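Local structure of SecB-like chaperone Rv1957 (Mycobacterium tuberculosis, 5MTW) at residues F106-L111 against P142-Y147; P58-D63 against E127-A132. The protein acts as the chaperone of a toxin-antitoxin-chaperone system, keeping the antitoxin HigA1 from aggregating and enabling neutralization of the toxin HigB1. One frame throughout, in Å; residues are numbered along the deposited sequence.

Contact 1 (F106-L111 against P142-Y147); sequences FEFAAL and PYIREY
Phe106 and Phe108 of strand 106-111 meet Ile144 and Tyr147 of helix 142-147 where the two backbones run at 146° between their N-to-C directions, with axes 9.5 Å apart at closest approach. The nearest CA atoms, those of Phe108 and Ile144, are 7.3 Å apart, so side chains mainly fill the gap, although Phe108 CZ also meets the backbone O of Tyr143. CG of Tyr147 is anti to the backbone N (chi1 -174°), and its ring turns an edge to the face of Phe106 in a T-shaped pair, planes at 62° and centroids 5.0 Å apart. CD2 of Tyr147 sits over the centre of that face, 3.8 Å from Phe106 CD2. In turn the Tyr147 ring offers a face to the edge of Phe108, an offset edge-to-face pair. Here Phe108 CE2 comes within 3.6 Å of Tyr147 CB. The two branches of Ile144 serve different rings: CG2 lies at the edge of Phe106, in its plane, 4.0 Å from CZ, whereas CG1 is 3.9 Å from Phe108 CD2. Tyr143 CB covers one face of Phe108 near its rim, while the Tyr143 ring leads away and pairs edge-to-face with Tyr149 of the second subunit. The Tyr147 hydroxyl is hydrogen-bonded with Thr36 OG1 on strand 26-40. All five touching residues are buried, and Phe106, Phe108 and Tyr147 form an aromatic cluster between the antiparallel sheet and the long helix packed on it, as expected of the SecB-like fold.

Contact 2 (P58-D63 against E127-A132); sequences PAVDAD and ELTAYA
Val60 and Ala62, which alternate with outward-turned residues on segment 58-63, face Leu128, Thr129 and Ala132 of helix 127-132. The segment axes approach to 8.2 Å and their N-to-C directions differ by 135°. The backbones come nearest at Val60 and Ala132, whose CA atoms are 6.5 Å apart, a spacing that the small alanine side chain permits. The tighter, central part is Val60 against Ala132 and Leu128: Val60 CB lies 4.1 Å from Ala132 CB, and Val60 CG1, placed between its backbone N and carbonyl carbon (chi1 62°), reaches Leu128 CB at 4.2 Å. Nearer the margin, Ala62 CB makes a close touch on Leu128 CD1 at 3.8 Å. Leu128 and Ala132 are buried, one helical turn apart, and present their CB atoms to the strand.

The looser side is at Thr129, an exposed residue whose OG1 stands 4.2 Å from Val60 CG1, at the margin of contact. This hydroxyl is hydrogen-bonded to Glu125 O, one turn back in the helix, so its polar need is met within the helix. Ala59 and Asp61 point away from the helix, and Asp61 forms a salt bridge with Arg73 of strand 69-82. From that same strand Phe70 touches Val60, Ala62 and Leu128, while Leu22 of helix 20-25 also packs on Leu128, placing the contact between strand 50-62, outermost within this chain, and the first turns of helix 125-154.

In the fold
Contacts 1 and 2 lie 16 Å apart between centres, with nearest atoms about 5 Å apart and no direct touch. Both pair helix 125-154 with one four-stranded antiparallel sheet: contact 2 uses strand 50-62, an outermost strand within this chain, contact 1 strand 99-114, with strand 69-82 between them. Along the chain the segments alternate, 58-63, 106-111, 127-132, 142-147. The earlier part of the helix makes contact 2, centred about 13 Å from the chain centre and partly open; the later part makes contact 1, about 5 Å from it and wholly buried. The bound HigA1 peptide packs on Asp61, Asp63, Ala109 and Leu111, so both strands that pack against the helix also touch it.

Contact 1 (F106-L111 against P142-Y147)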
# COMPACT_ATOMS: atom_id res chain seq x y z
N PHE A 106 11.22 9.16 7.50
CA PHE A 106 11.08 9.01 6.09
C PHE A 106 10.83 10.34 5.38
O PHE A 106 10.39 11.32 6.00
CB PHE A 106 9.98 7.96 5.81
CG PHE A 106 8.63 8.34 6.32
CD1 PHE A 106 8.28 8.11 7.62
CD2 PHE A 106 7.75 9.00 5.52
CE1 PHE A 106 7.00 8.46 8.14
CE2 PHE A 106 6.49 9.39 5.98
CZ PHE A 106 6.10 9.11 7.30
N GLU A 107 10.98 10.37 4.06
CA GLU A 107 10.74 11.58 3.34
C GLU A 107 10.12 11.35 1.95
O GLU A 107 10.56 10.44 1.26
CB GLU A 107 12.09 12.28 3.12
CG GLU A 107 11.96 13.66 2.53
CD GLU A 107 13.34 14.33 2.35
OE1 GLU A 107 14.36 13.65 2.36
OE2 GLU A 107 13.37 15.58 2.24
N PHE A 108 9.03 12.04 1.68
CA PHE A 108 8.34 12.00 0.43
C PHE A 108 8.70 13.24 -0.42
O PHE A 108 9.04 14.34 0.08
CB PHE A 108 6.80 11.90 0.66
CG PHE A 108 6.31 10.46 0.86
CD1 PHE A 108 5.97 9.67 -0.23
CD2 PHE A 108 6.22 9.87 2.15
CE1 PHE A 108 5.57 8.31 -0.07
CE2 PHE A 108 5.82 8.55 2.31
CZ PHE A 108 5.42 7.80 1.21
N ALA A 109 8.60 13.05 -1.73
CA ALA A 109 8.81 14.08 -2.68
C ALA A 109 7.72 14.13 -3.70
O ALA A 109 7.31 13.06 -4.14
CB ALA A 109 10.03 13.78 -3.47
N ALA A 110 7.31 15.35 -4.03
CA ALA A 110 6.42 15.70 -5.12
C ALA A 110 7.11 16.63 -6.21
O ALA A 110 7.73 17.68 -5.92
CB ALA A 110 5.11 16.30 -4.57
N LEU A 111 6.95 16.21 -7.45
CA LEU A 111 7.59 16.86 -8.63
C LEU A 111 6.51 17.73 -9.33
O LEU A 111 5.43 17.25 -9.58
CB LEU A 111 8.05 15.79 -9.60
CG LEU A 111 8.68 16.29 -10.94
CD1 LEU A 111 9.86 17.21 -10.64
CD2 LEU A 111 9.10 15.15 -11.84
N PRO A 142 -1.64 12.98 2.05
CA PRO A 142 -2.33 11.66 1.99
C PRO A 142 -1.37 10.47 1.74
O PRO A 142 -1.58 9.38 2.22
CB PRO A 142 -3.30 11.85 0.82
CG PRO A 142 -3.61 13.29 0.84
CD PRO A 142 -2.35 14.00 1.27
N TYR A 143 -0.23 10.74 1.10
CA TYR A 143 0.73 9.72 0.85
C TYR A 143 1.49 9.36 2.10
O TYR A 143 1.93 8.19 2.35
CB TYR A 143 1.76 10.18 -0.18
CG TYR A 143 1.13 10.29 -1.55
CD1 TYR A 143 0.44 11.45 -1.90
CD2 TYR A 143 1.24 9.27 -2.48
CE1 TYR A 143 -0.17 11.59 -3.16
CE2 TYR A 143 0.66 9.40 -3.75
CZ TYR A 143 -0.04 10.55 -4.09
OH TYR A 143 -0.59 10.66 -5.38
N ILE A 144 1.62 10.37 2.92
CA ILE A 144 2.30 10.23 4.21
C ILE A 144 1.43 9.41 5.14
O ILE A 144 1.88 8.55 5.78
CB ILE A 144 2.66 11.59 4.87
CG1 ILE A 144 3.88 12.23 4.16
CG2 ILE A 144 2.98 11.39 6.35
CD1 ILE A 144 4.06 13.74 4.38
N ARG A 145 0.15 9.72 5.16
CA ARG A 145 -0.79 8.98 6.00
C ARG A 145 -0.90 7.49 5.57
O ARG A 145 -0.95 6.58 6.40
CB ARG A 145 -2.17 9.66 5.84
CG ARG A 145 -3.32 8.93 6.49
CD ARG A 145 -4.54 9.91 6.53
NE ARG A 145 -5.79 9.30 7.07
CZ ARG A 145 -6.67 8.63 6.36
NH1 ARG A 145 -6.49 8.37 5.07
NH2 ARG A 145 -7.75 8.16 6.93
N GLU A 146 -0.94 7.25 4.26
CA GLU A 146 -1.03 5.89 3.77
C GLU A 146 0.24 5.10 4.14
O GLU A 146 0.20 3.93 4.47
CB GLU A 146 -1.28 5.81 2.27
CG GLU A 146 -1.46 4.37 1.76
CD GLU A 146 -0.15 3.64 1.49
OE1 GLU A 146 0.88 4.30 1.26
OE2 GLU A 146 -0.11 2.37 1.51
N TYR A 147 1.38 5.77 4.08
CA TYR A 147 2.61 5.11 4.39
C TYR A 147 2.71 4.71 5.88
O TYR A 147 3.23 3.63 6.21
CB TYR A 147 3.83 6.02 3.91
CG TYR A 147 5.08 5.30 4.10
CD1 TYR A 147 5.37 4.15 3.35
CD2 TYR A 147 6.01 5.70 5.03
CE1 TYR A 147 6.54 3.41 3.55
CE2 TYR A 147 7.17 4.99 5.23
CZ TYR A 147 7.43 3.84 4.49
OH TYR A 147 8.60 3.12 4.81

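Contact 2 (P58-D63 against E127-A132)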
# COMPACT_ATOMS: atom_id res chain seq x y z
N PRO A 58 9.06 20.54 5.88
CA PRO A 58 8.98 20.81 4.45
C PRO A 58 10.22 21.49 3.82
O PRO A 58 10.97 22.18 4.48
CB PRO A 58 7.71 21.67 4.31
CG PRO A 58 7.28 22.00 5.67
CD PRO A 58 8.29 21.54 6.66
N ALA A 59 10.45 21.27 2.53
CA ALA A 59 11.57 21.86 1.87
C ALA A 59 11.18 21.93 0.42
O ALA A 59 10.27 21.23 -0.03
CB ALA A 59 12.81 21.05 2.14
N VAL A 60 11.78 22.85 -0.33
CA VAL A 60 11.51 22.90 -1.78
C VAL A 60 12.90 22.94 -2.50
O VAL A 60 13.86 23.50 -1.98
CB VAL A 60 10.51 24.01 -2.15
CG1 VAL A 60 11.02 25.39 -1.79
CG2 VAL A 60 10.13 23.99 -3.65
N ASP A 61 13.03 22.25 -3.61
CA ASP A 61 14.29 22.30 -4.41
C ASP A 61 13.88 22.83 -5.74
O ASP A 61 12.95 22.29 -6.42
CB ASP A 61 14.95 20.92 -4.62
CG ASP A 61 15.21 20.18 -3.35
OD1 ASP A 61 15.83 20.76 -2.44
OD2 ASP A 61 14.81 18.97 -3.26
N ALA A 62 14.53 23.92 -6.14
CA ALA A 62 14.24 24.58 -7.38
C ALA A 62 15.46 25.25 -7.94
O ALA A 62 16.43 25.45 -7.26
CB ALA A 62 13.13 25.59 -7.14
N ASP A 63 15.45 25.52 -9.22
CA ASP A 63 16.53 26.35 -9.80
C ASP A 63 15.89 26.95 -11.00
O ASP A 63 16.08 26.46 -12.08
CB ASP A 63 17.71 25.49 -10.22
CG ASP A 63 18.89 26.33 -10.91
OD1 ASP A 63 18.89 27.62 -11.08
OD2 ASP A 63 19.81 25.60 -11.30
N GLU A 127 7.77 32.65 -3.35
CA GLU A 127 6.67 32.07 -4.07
C GLU A 127 6.70 30.50 -3.99
O GLU A 127 5.72 29.87 -3.68
CB GLU A 127 6.67 32.56 -5.53
CG GLU A 127 6.41 34.05 -5.74
CD GLU A 127 6.15 34.44 -7.21
OE1 GLU A 127 6.90 34.03 -8.12
OE2 GLU A 127 5.19 35.17 -7.49
N LEU A 128 7.87 29.92 -4.23
CA LEU A 128 8.11 28.51 -4.14
C LEU A 128 7.81 27.99 -2.74
O LEU A 128 7.10 26.98 -2.59
CB LEU A 128 9.55 28.22 -4.55
CG LEU A 128 9.72 28.43 -6.05
CD1 LEU A 128 11.18 28.77 -6.43
CD2 LEU A 128 9.25 27.19 -6.77
N THR A 129 8.34 28.68 -1.72
CA THR A 129 8.13 28.34 -0.28
C THR A 129 6.65 28.39 0.09
O THR A 129 6.13 27.46 0.63
CB THR A 129 8.99 29.22 0.64
OG1 THR A 129 10.36 28.86 0.43
CG2 THR A 129 8.70 29.00 2.09
N ALA A 130 5.92 29.41 -0.33
CA ALA A 130 4.50 29.51 0.04
C ALA A 130 3.69 28.36 -0.62
O ALA A 130 2.75 27.80 -0.01
CB ALA A 130 3.94 30.85 -0.40
N TYR A 131 4.05 28.07 -1.87
CA TYR A 131 3.32 27.07 -2.66
C TYR A 131 3.53 25.72 -2.06
O TYR A 131 2.59 24.98 -1.99
CB TYR A 131 3.74 27.05 -4.13
CG TYR A 131 2.97 26.07 -5.03
CD1 TYR A 131 1.70 26.37 -5.53
CD2 TYR A 131 3.50 24.82 -5.33
CE1 TYR A 131 1.02 25.50 -6.36
CE2 TYR A 131 2.82 23.92 -6.14
CZ TYR A 131 1.59 24.26 -6.68
OH TYR A 131 0.94 23.36 -7.48
N ALA A 132 4.78 25.43 -1.62
CA ALA A 132 5.20 24.19 -0.96
C ALA A 132 4.48 24.01 0.34
O ALA A 132 4.03 22.89 0.68
CB ALA A 132 6.71 24.13 -0.70